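Local coordinates for protein Non-structural maintenance of chromosomes element 1 homolog (Xenopus laevis, PDB 7DG2) that probably acts as a RING-type E3 ubiquitin ligase together with a MAGE partner inside the SMC5-SMC6 DNA-repair complex, and binds zinc, at residues Y76-N81 with C165-E170; H18-G23 with L161-I166; P59-I64 with N81-D86; V68-G73 with V190-Q195. All blocks are in the same frame, centred on the assembly; numbering follows the deposited sequence.

Interaction 1. Residues Y76-N81 with C165-E170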
loop_
_atom_site.group_PDB
_atom_site.type_symbol
_atom_site.label_atom_id
_atom_site.label_comp_id
_atom_site.label_asym_id
_atom_site.label_seq_id
_atom_site.Cartn_x
_atom_site.Cartn_y
_atom_site.Cartn_z
ATOM N N TYR A 76 18.821 1.540 -3.180
ATOM C CA TYR A 76 17.402 1.273 -2.954
ATOM C C TYR A 76 16.780 0.677 -4.208
ATOM O O TYR A 76 17.171 1.010 -5.331
ATOM C CB TYR A 76 16.636 2.562 -2.577
ATOM C CG TYR A 76 16.985 3.057 -1.195
ATOM C CD1 TYR A 76 18.076 3.896 -0.992
ATOM C CD2 TYR A 76 16.248 2.658 -0.092
ATOM C CE1 TYR A 76 18.409 4.330 0.274
ATOM C CE2 TYR A 76 16.573 3.088 1.179
ATOM C CZ TYR A 76 17.657 3.932 1.355
ATOM O OH TYR A 76 17.993 4.365 2.621
ATOM N N TYR A 77 15.808 -0.216 -4.003
ATOM C CA TYR A 77 14.946 -0.720 -5.061
ATOM C C TYR A 77 13.543 -0.178 -4.831
ATOM O O TYR A 77 13.058 -0.168 -3.695
ATOM C CB TYR A 77 14.894 -2.249 -5.074
ATOM C CG TYR A 77 16.180 -2.903 -5.536
ATOM C CD1 TYR A 77 17.303 -2.927 -4.716
ATOM C CD2 TYR A 77 16.262 -3.503 -6.786
ATOM C CE1 TYR A 77 18.481 -3.531 -5.140
ATOM C CE2 TYR A 77 17.438 -4.119 -7.206
ATOM C CZ TYR A 77 18.539 -4.114 -6.384
ATOM O OH TYR A 77 19.708 -4.725 -6.813
ATOM N N ALA A 78 12.898 0.287 -5.895
ATOM C CA ALA A 78 11.540 0.801 -5.761
ATOM C C ALA A 78 10.674 0.342 -6.925
ATOM O O ALA A 78 11.126 0.315 -8.073
ATOM C CB ALA A 78 11.516 2.332 -5.693
ATOM N N LEU A 79 9.420 0.001 -6.620
ATOM C CA LEU A 79 8.419 -0.299 -7.637
ATOM C C LEU A 79 7.777 1.023 -8.042
ATOM O O LEU A 79 7.109 1.665 -7.223
ATOM C CB LEU A 79 7.371 -1.272 -7.096
ATOM C CG LEU A 79 6.262 -1.623 -8.097
ATOM C CD1 LEU A 79 6.844 -2.365 -9.321
ATOM C CD2 LEU A 79 5.196 -2.481 -7.410
ATOM N N VAL A 80 7.996 1.444 -9.285
ATOM C CA VAL A 80 7.568 2.770 -9.716
ATOM C C VAL A 80 6.625 2.657 -10.908
ATOM O O VAL A 80 6.702 1.733 -11.723
ATOM C CB VAL A 80 8.776 3.686 -10.048
ATOM C CG1 VAL A 80 9.622 3.887 -8.804
ATOM C CG2 VAL A 80 9.624 3.117 -11.172
ATOM N N ASN A 81 5.708 3.612 -10.982
ATOM C CA ASN A 81 4.851 3.769 -12.136
ATOM C C ASN A 81 5.581 4.555 -13.219
ATOM O O ASN A 81 6.416 5.416 -12.931
ATOM C CB ASN A 81 3.571 4.488 -11.728
ATOM C CG ASN A 81 2.647 4.698 -12.885
ATOM O OD1 ASN A 81 2.433 3.786 -13.679
ATOM N ND2 ASN A 81 2.110 5.908 -13.010
ATOM N N CYS A 165 10.432 8.989 -4.032
ATOM C CA CYS A 165 9.842 10.033 -4.854
ATOM C C CYS A 165 10.788 10.457 -5.972
ATOM O O CYS A 165 10.371 10.613 -7.122
ATOM C CB CYS A 165 9.481 11.218 -3.967
ATOM S SG CYS A 165 8.548 12.487 -4.846
ATOM N N ILE A 166 12.071 10.651 -5.651
ATOM C CA ILE A 166 13.037 11.016 -6.684
ATOM C C ILE A 166 13.142 9.917 -7.740
ATOM O O ILE A 166 13.201 10.195 -8.947
ATOM C CB ILE A 166 14.402 11.321 -6.041
ATOM C CG1 ILE A 166 14.241 12.415 -4.990
ATOM C CG2 ILE A 166 15.420 11.684 -7.115
ATOM C CD1 ILE A 166 15.475 12.577 -4.065
ATOM N N MET A 167 13.151 8.654 -7.309
ATOM C CA MET A 167 13.260 7.551 -8.259
ATOM C C MET A 167 12.079 7.532 -9.216
ATOM O O MET A 167 12.253 7.401 -10.435
ATOM C CB MET A 167 13.381 6.227 -7.509
ATOM C CG MET A 167 14.750 6.038 -6.827
ATOM S SD MET A 167 14.895 4.579 -5.788
ATOM C CE MET A 167 14.812 3.265 -7.016
ATOM N N GLU A 168 10.862 7.703 -8.692
ATOM C CA GLU A 168 9.704 7.646 -9.581
ATOM C C GLU A 168 9.564 8.907 -10.430
ATOM O O GLU A 168 9.173 8.832 -11.604
ATOM C CB GLU A 168 8.429 7.420 -8.779
ATOM C CG GLU A 168 7.230 7.169 -9.687
ATOM C CD GLU A 168 6.018 6.732 -8.906
ATOM O OE1 GLU A 168 5.295 7.614 -8.389
ATOM O OE2 GLU A 168 5.816 5.506 -8.785
ATOM N N LEU A 169 9.862 10.074 -9.860
ATOM C CA LEU A 169 9.604 11.353 -10.515
ATOM C C LEU A 169 10.837 11.952 -11.184
ATOM O O LEU A 169 10.777 13.104 -11.622
ATOM C CB LEU A 169 9.032 12.365 -9.514
ATOM C CG LEU A 169 7.649 12.028 -8.943
ATOM C CD1 LEU A 169 7.109 13.210 -8.138
ATOM C CD2 LEU A 169 6.700 11.703 -10.040
ATOM N N GLU A 170 11.933 11.193 -11.286
ATOM C CA GLU A 170 13.188 11.700 -11.849
ATOM C C GLU A 170 12.972 12.422 -13.174
ATOM O O GLU A 170 13.399 13.568 -13.351
ATOM C CB GLU A 170 14.169 10.529 -12.022
ATOM C CG GLU A 170 15.434 10.826 -12.831
ATOM C CD GLU A 170 16.521 11.497 -12.007
ATOM O OE1 GLU A 170 17.300 12.296 -12.578
ATOM O OE2 GLU A 170 16.606 11.220 -10.788
HETATM O O HOH W 1 6.466 4.243 -6.348
#
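Glu-168 and Met-167 are the two side chains through which helix 163-176 meets strand 75-81. Glu-168 leaves the helix with CG anti to its backbone N, beside the carbonyl carbon (chi1 -172°), and its stem and that of Val-80 slide past each other in opposite directions. Its CB rests 3.7 Å from Val-80 CG1, and its CG lies 3.8 Å from Val-80 CB, an apolar stem beside an apolar β-branched residue. At the tip, OE2 accepts the backbone N-H of Asn-81, N to OE2 2.9 Å and nearly straight at 168°, with the donor above the carboxylate plane. A water 2.8 Å from Glu-168 OE2 is also 2.8 Å from Leu-79 O, linking the carboxylate to the carbonyl two residues before Asn-81. The other oxygen, OE1, accepts from the backbone N of Met-71 and Leu-72 of the Nse4 chain, so one buried carboxylate satisfies donors of two proteins; those N-H groups probably stabilise its negative charge. Further down the strand, chi3 of 68° in Met-167 bends CE toward Ala-78, whose CB it meets at 3.7 Å; the small alanine lets the flexible thioether approach the sheet closely. Tyr-76 CB flanks the sulfur at 4.2 Å. This is helix-on-sheet packing between the sheet of the N-terminal winged-helix-like module and the helix that follows strand 158-161, next to the Nse4-binding surface.

Interaction 2. Residues H18-G23 with L161-I166. With ACT (acetate ion), chain D.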
loop_
_atom_site.group_PDB
_atom_site.type_symbol
_atom_site.label_atom_id
_atom_site.label_comp_id
_atom_site.label_asym_id
_atom_site.label_seq_id
_atom_site.Cartn_x
_atom_site.Cartn_y
_atom_site.Cartn_z
ATOM N N HIS A 18 5.813 -2.269 0.391
ATOM C CA HIS A 18 6.759 -1.305 0.944
ATOM C C HIS A 18 6.989 -0.097 0.049
ATOM O O HIS A 18 7.412 0.960 0.551
ATOM C CB HIS A 18 8.101 -1.990 1.199
ATOM C CG HIS A 18 8.095 -2.881 2.396
ATOM N ND1 HIS A 18 8.153 -2.388 3.680
ATOM C CD2 HIS A 18 8.029 -4.229 2.508
ATOM C CE1 HIS A 18 8.132 -3.397 4.536
ATOM N NE2 HIS A 18 8.067 -4.525 3.849
ATOM N N GLY A 19 6.774 -0.237 -1.250
ATOM C CA GLY A 19 7.082 0.813 -2.226
ATOM C C GLY A 19 8.557 0.884 -2.552
ATOM O O GLY A 19 8.934 0.880 -3.729
ATOM N N ILE A 20 9.403 0.900 -1.527
ATOM C CA ILE A 20 10.847 1.032 -1.676
ATOM C C ILE A 20 11.515 0.223 -0.571
ATOM O O ILE A 20 10.988 0.116 0.540
ATOM C CB ILE A 20 11.263 2.519 -1.630
ATOM C CG1 ILE A 20 12.782 2.658 -1.759
ATOM C CG2 ILE A 20 10.771 3.156 -0.344
ATOM C CD1 ILE A 20 13.233 4.098 -2.130
ATOM N N MET A 21 12.661 -0.379 -0.887
ATOM C CA MET A 21 13.408 -1.183 0.073
ATOM C C MET A 21 14.901 -0.974 -0.139
ATOM O O MET A 21 15.355 -0.863 -1.277
ATOM C CB MET A 21 13.075 -2.683 -0.061
ATOM C CG MET A 21 11.605 -3.029 0.207
ATOM S SD MET A 21 11.329 -4.816 0.152
ATOM C CE MET A 21 12.862 -5.342 0.955
ATOM N N GLU A 22 15.662 -0.957 0.959
ATOM C CA GLU A 22 17.113 -0.823 0.875
ATOM C C GLU A 22 17.754 -2.122 0.367
ATOM O O GLU A 22 17.212 -3.218 0.537
ATOM C CB GLU A 22 17.668 -0.433 2.247
ATOM C CG GLU A 22 19.150 -0.109 2.299
ATOM C CD GLU A 22 19.990 -1.340 2.564
ATOM O OE1 GLU A 22 21.120 -1.438 2.022
ATOM O OE2 GLU A 22 19.494 -2.221 3.299
ATOM N N GLY A 23 18.938 -1.985 -0.242
ATOM C CA GLY A 23 19.526 -3.092 -0.989
ATOM C C GLY A 23 19.795 -4.333 -0.157
ATOM O O GLY A 23 19.532 -5.453 -0.603
ATOM N N LEU A 161 12.206 15.413 -0.457
ATOM C CA LEU A 161 11.642 14.296 -1.203
ATOM C C LEU A 161 12.284 12.995 -0.746
ATOM O O LEU A 161 13.499 12.927 -0.548
ATOM C CB LEU A 161 11.879 14.474 -2.703
ATOM C CG LEU A 161 11.293 15.700 -3.380
ATOM C CD1 LEU A 161 11.529 15.596 -4.872
ATOM C CD2 LEU A 161 9.811 15.819 -3.071
ATOM N N HIS A 162 11.465 11.957 -0.575
ATOM C CA HIS A 162 12.005 10.632 -0.287
ATOM C C HIS A 162 12.766 10.104 -1.499
ATOM O O HIS A 162 12.485 10.477 -2.641
ATOM C CB HIS A 162 10.860 9.668 0.086
ATOM C CG HIS A 162 11.312 8.426 0.800
ATOM N ND1 HIS A 162 11.901 7.358 0.151
ATOM C CD2 HIS A 162 11.255 8.084 2.108
ATOM C CE1 HIS A 162 12.195 6.418 1.031
ATOM N NE2 HIS A 162 11.823 6.839 2.227
ATOM N N THR A 163 13.736 9.216 -1.250
ATOM C CA THR A 163 14.386 8.520 -2.360
ATOM C C THR A 163 13.357 7.906 -3.306
ATOM O O THR A 163 13.503 7.976 -4.527
ATOM C CB THR A 163 15.325 7.445 -1.818
ATOM O OG1 THR A 163 16.296 8.063 -0.966
ATOM C CG2 THR A 163 16.036 6.730 -2.962
ATOM N N ARG A 164 12.296 7.317 -2.751
ATOM C CA ARG A 164 11.244 6.739 -3.587
ATOM C C ARG A 164 10.657 7.771 -4.534
ATOM O O ARG A 164 10.398 7.483 -5.710
ATOM C CB ARG A 164 10.135 6.169 -2.709
ATOM C CG ARG A 164 9.031 5.493 -3.541
ATOM C CD ARG A 164 7.714 5.486 -2.801
ATOM N NE ARG A 164 6.683 4.689 -3.471
ATOM C CZ ARG A 164 5.574 4.290 -2.859
ATOM N NH1 ARG A 164 5.372 4.596 -1.587
ATOM N NH2 ARG A 164 4.671 3.569 -3.505
ATOM N N CYS A 165 10.432 8.989 -4.032
ATOM C CA CYS A 165 9.842 10.033 -4.854
ATOM C C CYS A 165 10.788 10.457 -5.972
ATOM O O CYS A 165 10.371 10.613 -7.122
ATOM C CB CYS A 165 9.481 11.218 -3.967
ATOM S SG CYS A 165 8.548 12.487 -4.846
ATOM N N ILE A 166 12.071 10.651 -5.651
ATOM C CA ILE A 166 13.037 11.016 -6.684
ATOM C C ILE A 166 13.142 9.917 -7.740
ATOM O O ILE A 166 13.201 10.195 -8.947
ATOM C CB ILE A 166 14.402 11.321 -6.041
ATOM C CG1 ILE A 166 14.241 12.415 -4.990
ATOM C CG2 ILE A 166 15.420 11.684 -7.115
ATOM C CD1 ILE A 166 15.475 12.577 -4.065
HETATM C C ACT D . 3.113 2.417 -0.303
HETATM O O ACT D . 2.789 3.630 -0.557
HETATM O OXT ACT D . 2.974 1.387 -1.038
HETATM C CH3 ACT D . 3.787 2.186 1.098
#
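Ile-20 points from its short edge strand into the first turn of helix 163-176, where it meets His-162, Thr-163 and Arg-164. With CG1 anti to the backbone N (chi1 179°) and an extended chi2, the branch reaches out until CD1 lies 3.4 Å from Arg-164 N and 3.9 Å from Thr-163 CG2. CG2, the other arm, approaches His-162 CE1 obliquely at 3.8 Å. A branched aliphatic residue suits this spot because its two arms meet different neighbours, CD1 the start of the helix and CG2 the imidazole. The imidazole is held by its own helix: His-162 is the N-cap, and its ND1 accepts from Arg-164 N, which lies in the ring plane, at 2.9 Å with an angle of 173°. Arg-164 runs out extended as far as NE, its CB 3.8 Å from Ile-20 CD1. Its guanidinium lays one face over Gly-19, CZ to CA 3.8 Å; glycine suits both the positive phi at this helix exit and the lack of space beside CZ. At the guanidinium edge, NH1 donates to an acetate oxygen, probably from the crystallisation liquor, and Trp-151 adds a cation-pi partner. The result is a side-chain-capped helix start seated on the edge of a winged-helix sheet.

Interaction 3. Residues P59-I64 with N81-D86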
loop_
_atom_site.group_PDB
_atom_site.type_symbol
_atom_site.label_atom_id
_atom_site.label_comp_id
_atom_site.label_asym_id
_atom_site.label_seq_id
_atom_site.Cartn_x
_atom_site.Cartn_y
_atom_site.Cartn_z
ATOM N N PRO A 59 5.028 -3.995 -19.959
ATOM C CA PRO A 59 3.798 -3.553 -20.641
ATOM C C PRO A 59 2.726 -3.038 -19.698
ATOM O O PRO A 59 1.701 -2.534 -20.180
ATOM C CB PRO A 59 3.329 -4.810 -21.384
ATOM C CG PRO A 59 3.921 -5.932 -20.647
ATOM C CD PRO A 59 5.234 -5.451 -20.122
ATOM N N LEU A 60 2.912 -3.160 -18.383
ATOM C CA LEU A 60 2.005 -2.568 -17.415
ATOM C C LEU A 60 2.461 -1.182 -16.981
ATOM O O LEU A 60 1.849 -0.596 -16.081
ATOM C CB LEU A 60 1.867 -3.482 -16.190
ATOM C CG LEU A 60 1.570 -4.957 -16.485
ATOM C CD1 LEU A 60 1.416 -5.765 -15.194
ATOM C CD2 LEU A 60 0.313 -5.079 -17.343
ATOM N N PHE A 61 3.520 -0.658 -17.606
ATOM C CA PHE A 61 4.120 0.630 -17.255
ATOM C C PHE A 61 4.504 0.682 -15.782
ATOM O O PHE A 61 4.283 1.679 -15.091
ATOM C CB PHE A 61 3.186 1.781 -17.623
ATOM C CG PHE A 61 2.858 1.814 -19.085
ATOM C CD1 PHE A 61 3.815 2.201 -20.008
ATOM C CD2 PHE A 61 1.610 1.439 -19.536
ATOM C CE1 PHE A 61 3.522 2.223 -21.363
ATOM C CE2 PHE A 61 1.310 1.463 -20.893
ATOM C CZ PHE A 61 2.262 1.851 -21.800
ATOM N N MET A 62 5.071 -0.422 -15.302
ATOM C CA MET A 62 5.616 -0.556 -13.963
ATOM C C MET A 62 7.043 -1.080 -14.096
ATOM O O MET A 62 7.356 -1.816 -15.035
ATOM C CB MET A 62 4.766 -1.532 -13.117
ATOM C CG MET A 62 3.291 -1.128 -13.026
ATOM S SD MET A 62 2.298 -2.475 -12.338
ATOM C CE MET A 62 3.143 -2.701 -10.801
ATOM N N THR A 63 7.919 -0.679 -13.177
ATOM C CA THR A 63 9.255 -1.263 -13.193
ATOM C C THR A 63 9.845 -1.221 -11.793
ATOM O O THR A 63 9.446 -0.412 -10.950
ATOM C CB THR A 63 10.172 -0.548 -14.206
ATOM O OG1 THR A 63 11.300 -1.387 -14.498
ATOM C CG2 THR A 63 10.670 0.772 -13.667
ATOM N N ILE A 64 10.778 -2.130 -11.537
ATOM C CA ILE A 64 11.547 -2.122 -10.300
ATOM C C ILE A 64 12.857 -1.416 -10.616
ATOM O O ILE A 64 13.722 -1.973 -11.302
ATOM C CB ILE A 64 11.785 -3.541 -9.765
ATOM C CG1 ILE A 64 10.453 -4.216 -9.437
ATOM C CG2 ILE A 64 12.685 -3.477 -8.524
ATOM C CD1 ILE A 64 10.563 -5.744 -9.200
ATOM N N ASN A 81 5.708 3.612 -10.982
ATOM C CA ASN A 81 4.851 3.769 -12.136
ATOM C C ASN A 81 5.581 4.555 -13.219
ATOM O O ASN A 81 6.416 5.416 -12.931
ATOM C CB ASN A 81 3.571 4.488 -11.728
ATOM C CG ASN A 81 2.647 4.698 -12.885
ATOM O OD1 ASN A 81 2.433 3.786 -13.679
ATOM N ND2 ASN A 81 2.110 5.908 -13.010
ATOM N N ARG A 82 5.269 4.254 -14.476
ATOM C CA ARG A 82 6.030 4.836 -15.574
ATOM C C ARG A 82 5.146 5.467 -16.645
ATOM O O ARG A 82 5.637 5.759 -17.741
ATOM C CB ARG A 82 6.964 3.782 -16.180
ATOM C CG ARG A 82 8.284 3.630 -15.384
ATOM C CD ARG A 82 9.104 4.908 -15.566
ATOM N NE ARG A 82 10.222 5.128 -14.638
ATOM C CZ ARG A 82 10.151 5.876 -13.532
ATOM N NH1 ARG A 82 9.000 6.449 -13.172
ATOM N NH2 ARG A 82 11.240 6.056 -12.781
ATOM N N VAL A 83 3.865 5.719 -16.365
ATOM C CA VAL A 83 2.985 6.313 -17.369
ATOM C C VAL A 83 2.022 7.297 -16.720
ATOM O O VAL A 83 1.627 7.154 -15.557
ATOM C CB VAL A 83 2.213 5.230 -18.165
ATOM C CG1 VAL A 83 1.136 4.596 -17.300
ATOM C CG2 VAL A 83 1.622 5.813 -19.441
ATOM N N GLU A 84 1.642 8.318 -17.482
ATOM C CA GLU A 84 0.632 9.276 -17.051
ATOM C C GLU A 84 -0.536 9.143 -18.021
ATOM O O GLU A 84 -0.408 9.511 -19.191
ATOM C CB GLU A 84 1.206 10.700 -17.029
ATOM C CG GLU A 84 2.562 10.792 -16.291
ATOM C CD GLU A 84 3.335 12.097 -16.530
ATOM O OE1 GLU A 84 2.947 13.145 -15.970
ATOM O OE2 GLU A 84 4.345 12.063 -17.270
ATOM N N ASN A 85 -1.660 8.593 -17.562
ATOM C CA ASN A 85 -2.804 8.407 -18.463
ATOM C C ASN A 85 -4.109 8.552 -17.676
ATOM O O ASN A 85 -4.113 8.926 -16.500
ATOM C CB ASN A 85 -2.688 7.064 -19.204
ATOM C CG ASN A 85 -2.806 5.859 -18.290
ATOM O OD1 ASN A 85 -3.394 5.923 -17.212
ATOM N ND2 ASN A 85 -2.261 4.730 -18.738
ATOM N N ASP A 86 -5.235 8.266 -18.346
ATOM C CA ASP A 86 -6.542 8.412 -17.711
ATOM C C ASP A 86 -6.733 7.422 -16.570
ATOM O O ASP A 86 -7.468 7.707 -15.616
ATOM C CB ASP A 86 -7.662 8.210 -18.738
ATOM C CG ASP A 86 -7.847 9.398 -19.660
ATOM O OD1 ASP A 86 -7.161 10.426 -19.482
ATOM O OD2 ASP A 86 -8.697 9.293 -20.572
HETATM O O HOH W 2 1.149 1.428 -14.196
#
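Where the two strands of the β-hairpin 62-68/75-81 part at the end away from its turn, Phe-61 faces Arg-82 and Val-83, and the antiparallel ladder comes to its last rungs. Met-62 and Asn-81 form a non-hydrogen-bonded pair; beyond it, Arg-82 N donates to Phe-61 O at 2.8 Å, a bent bond of 137° with the donor lying above the carbonyl plane. Phe-61 O also stands 3.1 Å from Asn-81 OD1. Both are acceptors, so they do not bond each other; a water lies 2.7 Å from Asn-81 OD1 and 2.9 Å from Leu-60 O. At the amide's other end, Asn-81 ND2 donates to Val-83 O at 2.9 Å and also reaches Leu-72 O of the Nse4 chain, so asparagine serves here as both donor and acceptor.

Val-83 makes the apolar contact. Its CG2, anti to the backbone N, sits over the centre of the Phe-61 ring, 4.2 Å from the centroid, a CH-pi contact, while CG1 touches Phe-61 CB at 3.5 Å. Thr-63 CG2 rests beside Arg-82 CG, whose long stem then carries the guanidinium away to the carbonyls of Met-167 and Glu-168. Gln-18 of the MAGE chain packs on both Phe-61 and Val-83. These are the open ends of the wing hairpin of a winged-helix fold, here lying where Nse1 meets both partner proteins.

Interaction 4. Residues V68-G73 with V190-Q195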
loop_
_atom_site.group_PDB
_atom_site.type_symbol
_atom_site.label_atom_id
_atom_site.label_comp_id
_atom_site.label_asym_id
_atom_site.label_seq_id
_atom_site.Cartn_x
_atom_site.Cartn_y
_atom_site.Cartn_z
ATOM N N VAL A 68 20.219 5.464 -5.617
ATOM C CA VAL A 68 21.109 5.698 -4.482
ATOM C C VAL A 68 20.528 6.813 -3.620
ATOM O O VAL A 68 20.103 7.850 -4.139
ATOM C CB VAL A 68 22.532 6.060 -4.947
ATOM C CG1 VAL A 68 23.405 6.420 -3.753
ATOM C CG2 VAL A 68 23.142 4.914 -5.727
ATOM N N GLY A 69 20.521 6.604 -2.304
ATOM C CA GLY A 69 20.040 7.635 -1.396
ATOM C C GLY A 69 21.009 8.810 -1.355
ATOM O O GLY A 69 22.222 8.625 -1.194
ATOM N N GLU A 70 20.476 10.026 -1.518
ATOM C CA GLU A 70 21.328 11.213 -1.511
ATOM C C GLU A 70 22.056 11.372 -0.185
ATOM O O GLU A 70 23.221 11.786 -0.153
ATOM C CB GLU A 70 20.496 12.460 -1.807
ATOM C CG GLU A 70 19.971 12.486 -3.211
ATOM C CD GLU A 70 19.415 13.836 -3.594
ATOM O OE1 GLU A 70 19.074 14.611 -2.679
ATOM O OE2 GLU A 70 19.312 14.098 -4.807
ATOM N N GLU A 71 21.383 11.067 0.920
ATOM C CA GLU A 71 22.007 11.230 2.227
ATOM C C GLU A 71 22.935 10.065 2.549
ATOM O O GLU A 71 24.124 10.258 2.828
ATOM C CB GLU A 71 20.935 11.370 3.310
ATOM C CG GLU A 71 19.979 12.525 3.088
ATOM C CD GLU A 71 19.334 12.990 4.376
ATOM O OE1 GLU A 71 18.596 13.996 4.349
ATOM O OE2 GLU A 71 19.577 12.351 5.422
ATOM N N ASP A 72 22.409 8.845 2.504
ATOM C CA ASP A 72 23.112 7.712 3.084
ATOM C C ASP A 72 23.968 6.940 2.090
ATOM O O ASP A 72 24.716 6.054 2.512
ATOM C CB ASP A 72 22.110 6.762 3.762
ATOM C CG ASP A 72 20.970 6.338 2.844
ATOM O OD1 ASP A 72 21.143 6.349 1.607
ATOM O OD2 ASP A 72 19.894 5.998 3.377
ATOM N N GLY A 73 23.887 7.242 0.796
ATOM C CA GLY A 73 24.669 6.519 -0.186
ATOM C C GLY A 73 24.286 5.067 -0.373
ATOM O O GLY A 73 24.982 4.347 -1.095
ATOM N N VAL A 190 19.056 14.306 -11.485
ATOM C CA VAL A 190 18.448 15.281 -10.586
ATOM C C VAL A 190 19.114 15.216 -9.222
ATOM O O VAL A 190 19.389 14.133 -8.689
ATOM C CB VAL A 190 16.934 15.035 -10.468
ATOM C CG1 VAL A 190 16.339 15.825 -9.306
ATOM C CG2 VAL A 190 16.235 15.399 -11.770
ATOM N N ALA A 191 19.395 16.385 -8.654
ATOM C CA ALA A 191 19.884 16.496 -7.289
ATOM C C ALA A 191 18.899 17.339 -6.503
ATOM O O ALA A 191 18.528 18.433 -6.940
ATOM C CB ALA A 191 21.280 17.120 -7.228
ATOM N N ILE A 192 18.465 16.827 -5.355
ATOM C CA ILE A 192 17.611 17.593 -4.455
ATOM C C ILE A 192 18.491 18.228 -3.386
ATOM O O ILE A 192 18.509 19.456 -3.227
ATOM C CB ILE A 192 16.505 16.709 -3.848
ATOM C CG1 ILE A 192 15.620 16.132 -4.954
ATOM C CG2 ILE A 192 15.667 17.511 -2.897
ATOM C CD1 ILE A 192 14.926 17.179 -5.810
ATOM N N GLN A 193 19.238 17.407 -2.651
ATOM C CA GLN A 193 20.316 17.901 -1.802
ATOM C C GLN A 193 21.609 17.911 -2.607
ATOM O O GLN A 193 21.874 16.994 -3.387
ATOM C CB GLN A 193 20.474 17.035 -0.552
ATOM C CG GLN A 193 19.227 17.013 0.317
ATOM C CD GLN A 193 19.421 16.218 1.586
ATOM O OE1 GLN A 193 18.793 15.170 1.778
ATOM N NE2 GLN A 193 20.282 16.712 2.467
ATOM N N SER A 194 22.406 18.963 -2.430
ATOM C CA SER A 194 23.566 19.151 -3.288
ATOM C C SER A 194 24.532 20.109 -2.617
ATOM O O SER A 194 24.202 20.773 -1.634
ATOM C CB SER A 194 23.164 19.703 -4.661
ATOM O OG SER A 194 22.722 21.041 -4.524
ATOM N N GLN A 195 25.738 20.170 -3.171
ATOM C CA GLN A 195 26.649 21.284 -2.946
ATOM C C GLN A 195 26.632 22.168 -4.185
ATOM O O GLN A 195 26.774 21.671 -5.306
ATOM C CB GLN A 195 28.067 20.791 -2.671
ATOM C CG GLN A 195 28.223 20.060 -1.361
ATOM C CD GLN A 195 29.676 19.825 -1.019
ATOM O OE1 GLN A 195 30.548 19.909 -1.886
ATOM N NE2 GLN A 195 29.953 19.548 0.253
HETATM O O HOH W 3 19.104 11.658 -6.299
#
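Glu-70 reaches from the turn joining strands 62-68 and 75-81, the wing position of a winged-helix fold, to the backbone of Ile-192 and Gln-193 in the RING-like zinc finger. Hydrogen bonds carry the contact. Gln-193 N donates to Glu-70 OE1 at 2.8 Å with an angle of 169°, and Ile-192 N to Glu-70 OE2 at 2.9 Å with an angle of 174°. Both come from the syn side; OE2 uses its syn lone pair, whereas the donor to OE1 lies 27° out of the carboxylate plane. One carboxylate thus takes two successive N-H groups, a task for which the paired oxygens of glutamate are well spaced, and its extended chain bridges the gap between the loops. The two donors fix the rotation of the group and probably favour its charged form.

Water and charge add to this. A water 2.9 Å from Glu-70 OE2 is also within weak, long reach of Val-190 O. Glu-71, next in the turn, brings its carboxylate to the side chain of Gln-193, while its OE2 pairs with Arg-155 in a salt bridge.

Van der Waals contacts are few: Ile-192 CB approaches Glu-70 OE1 at 3.5 Å, and the rest of this isoleucine is buried among Ile-166, Leu-161 and Ile-109. The zinc site lies close by. The side chains of Glu-70 and Ala-191 both touch His-205, a ligand of one zinc ion, and Val-190 O hydrogen-bonds His-205 NE2, a second-shell bond to the ligand ring.

In the fold
From the N terminus, residues 18-23 open the longest loop, which interaction 2 closes at 161-166. Interaction 3 lies wholly within it, joining 59-64 to 81-86 at the ends of a hairpin. The hairpin turn, 68-73, is joined to 190-195 by interaction 4, which therefore crosses interactions 2 and 3. Segment 76-81 meets 165-170 in interaction 1; this contact crosses interaction 3, lies inside the span of interaction 4, and ends on the same helix as interaction 2. Interactions 1 and 2 thus seat helix 163-176 on two neighbouring strands of one sheet, interaction 3 holds together the open end of the hairpin in that sheet, and interaction 4 ties it to the zinc-binding region.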